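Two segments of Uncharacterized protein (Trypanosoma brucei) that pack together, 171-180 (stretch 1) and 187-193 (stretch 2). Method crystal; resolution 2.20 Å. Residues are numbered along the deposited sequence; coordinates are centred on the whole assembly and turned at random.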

# COMPACT_ATOMS: atom_id res chain seq x y z
N GLY A 171 -1.97 17.91 -14.91
CA GLY A 171 -2.70 16.77 -14.36
C GLY A 171 -1.76 15.64 -13.97
O GLY A 171 -2.16 14.48 -13.95
N ARG A 172 -0.52 15.98 -13.64
CA ARG A 172 0.54 15.02 -13.36
C ARG A 172 0.82 14.91 -11.86
O ARG A 172 1.91 14.48 -11.46
CB ARG A 172 1.82 15.40 -14.10
CG ARG A 172 1.76 15.29 -15.62
CD ARG A 172 3.00 14.58 -16.15
NE ARG A 172 4.03 15.47 -16.65
CZ ARG A 172 5.34 15.20 -16.69
NH1 ARG A 172 5.83 14.05 -16.24
NH2 ARG A 172 6.17 16.11 -17.18
N GLY A 173 -0.17 15.27 -11.05
CA GLY A 173 -0.05 15.23 -9.58
C GLY A 173 0.37 13.91 -8.95
O GLY A 173 0.96 13.92 -7.87
N GLU A 174 0.08 12.79 -9.61
CA GLU A 174 0.45 11.45 -9.12
C GLU A 174 1.86 11.01 -9.54
O GLU A 174 2.31 9.95 -9.15
CB GLU A 174 -0.57 10.40 -9.62
CG GLU A 174 -0.56 9.07 -8.83
CD GLU A 174 -1.47 7.98 -9.44
OE1 GLU A 174 -1.28 7.61 -10.62
OE2 GLU A 174 -2.36 7.48 -8.72
N ASP A 175 2.55 11.82 -10.33
CA ASP A 175 3.80 11.35 -10.94
C ASP A 175 5.01 11.68 -10.08
O ASP A 175 5.66 12.72 -10.26
CB ASP A 175 3.93 11.95 -12.35
CG ASP A 175 4.99 11.27 -13.18
OD1 ASP A 175 5.64 10.33 -12.68
OD2 ASP A 175 5.18 11.69 -14.35
N SER A 176 5.34 10.80 -9.14
CA SER A 176 6.45 11.03 -8.22
C SER A 176 7.80 11.06 -8.94
O SER A 176 8.73 11.72 -8.49
CB SER A 176 6.45 10.00 -7.09
OG SER A 176 6.95 8.74 -7.50
N LEU A 177 7.90 10.33 -10.05
CA LEU A 177 9.14 10.28 -10.85
C LEU A 177 9.47 11.63 -11.49
O LEU A 177 10.64 11.92 -11.76
CB LEU A 177 9.09 9.17 -11.92
CG LEU A 177 9.78 7.86 -11.53
CD1 LEU A 177 9.04 7.12 -10.44
CD2 LEU A 177 9.94 6.95 -12.74
N ALA A 178 8.45 12.46 -11.72
CA ALA A 178 8.64 13.83 -12.20
C ALA A 178 9.30 14.75 -11.15
O ALA A 178 9.77 15.83 -11.49
CB ALA A 178 7.31 14.43 -12.66
N MET A 179 9.34 14.31 -9.89
CA MET A 179 9.92 15.09 -8.79
C MET A 179 11.38 14.75 -8.45
O MET A 179 11.90 15.26 -7.45
CB MET A 179 9.09 14.88 -7.50
CG MET A 179 7.75 15.53 -7.50
SD MET A 179 7.86 17.28 -7.81
CE MET A 179 9.26 17.80 -6.80
N LEU A 180 12.04 13.94 -9.26
CA LEU A 180 13.32 13.36 -8.83
C LEU A 180 14.49 14.35 -8.78
O LEU A 180 15.40 14.18 -7.97
CB LEU A 180 13.69 12.11 -9.65
CG LEU A 180 13.34 10.74 -9.02
CD1 LEU A 180 12.00 10.26 -9.49
CD2 LEU A 180 14.40 9.68 -9.34
N ILE A 187 8.14 11.44 -3.39
CA ILE A 187 6.97 12.26 -3.08
C ILE A 187 6.23 12.63 -4.37
O ILE A 187 6.86 12.87 -5.42
CB ILE A 187 7.39 13.54 -2.31
CG1 ILE A 187 6.17 14.32 -1.82
CG2 ILE A 187 8.30 14.43 -3.17
CD1 ILE A 187 6.46 15.27 -0.66
N THR A 188 4.90 12.66 -4.30
CA THR A 188 4.10 13.03 -5.46
C THR A 188 3.99 14.55 -5.53
O THR A 188 4.01 15.22 -4.50
CB THR A 188 2.69 12.38 -5.46
OG1 THR A 188 1.96 12.77 -4.30
CG2 THR A 188 2.79 10.88 -5.53
N PRO A 189 3.93 15.12 -6.75
CA PRO A 189 3.66 16.56 -6.86
C PRO A 189 2.42 17.00 -6.07
O PRO A 189 2.45 18.05 -5.44
CB PRO A 189 3.49 16.78 -8.36
CG PRO A 189 4.27 15.66 -9.01
CD PRO A 189 4.16 14.49 -8.06
N ALA A 190 1.37 16.19 -6.09
CA ALA A 190 0.14 16.50 -5.38
C ALA A 190 0.36 16.66 -3.88
O ALA A 190 -0.31 17.46 -3.25
CB ALA A 190 -0.93 15.45 -5.64
N ARG A 191 1.28 15.90 -3.31
CA ARG A 191 1.59 16.06 -1.88
C ARG A 191 2.37 17.36 -1.61
O ARG A 191 2.15 18.00 -0.59
CB ARG A 191 2.33 14.82 -1.33
CG ARG A 191 1.39 13.67 -0.99
CD ARG A 191 0.57 13.95 0.28
NE ARG A 191 1.42 14.16 1.47
CZ ARG A 191 1.94 13.19 2.23
NH1 ARG A 191 1.71 11.91 1.97
NH2 ARG A 191 2.71 13.51 3.26
N LEU A 192 3.22 17.77 -2.54
CA LEU A 192 3.95 19.02 -2.39
C LEU A 192 3.05 20.25 -2.64
O LEU A 192 3.24 21.31 -1.99
CB LEU A 192 5.17 19.05 -3.32
CG LEU A 192 6.43 18.26 -2.89
CD1 LEU A 192 7.37 18.08 -4.07
CD2 LEU A 192 7.16 18.98 -1.72
N ALA A 193 2.07 20.10 -3.53
CA ALA A 193 1.26 21.24 -4.01
C ALA A 193 0.31 21.87 -2.98
O ALA A 193 0.02 23.06 -3.04
CB ALA A 193 0.47 20.84 -5.27
O HOH W 1 9.83 11.45 -6.07

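One direct hydrogen bond joins the stretches: A190 N donates to G173 O at 2.9 Å with an N-H...O angle of 160°, close to linear. The donor lies in the first turn of the helix that begins at P189, where amides lack a partner one turn earlier, so a carbonyl from stretch 1 can take it. G173 O also lies 3.4 Å from P189 N, but proline has no hydrogen to share there. Glycine suits this tightly packed point: the CA atoms of G173 and A190 are 4.4 Å apart, and an ideal CB on G173 would sit a tight 3.4 Å from A190 CB.

Weaker polar contacts extend the seam. S176 CA approaches I187 O at 3.4 Å, with 130° at the hydrogen, consistent with a CA-H...O contact. Water 1 bridges the same region, donating to S176 O (2.7 Å) and accepting from I187 N (3.2 Å).

Apolar packing centres on P189 and M179, whose CA-to-CB bonds both point toward the opposite stretch. P189 CD lies 3.2 Å from D175 O and 3.8 Å from M179 CG, so the buried ring fits against both backbone and side chain. The m, m, m rotamer of M179 carries CE to 3.3 Å from L192 CD1, while its CB lies 4.4 Å from I187 CG2; an unbranched, flexible chain can touch all three apolar neighbours. The two stretches together bury 397 Å².

Local bonds shape each surface. In stretch 1, a type I turn from R172 to D175 is closed by D175 N to R172 O (3.0 Å) and accompanied by a salt bridge between R172 NH1 and D175 OD2 (3.1 Å). In stretch 2, T188, with chi1 in p, caps the helix: its OG1 accepts a weak bond from R191 N at 3.4 Å.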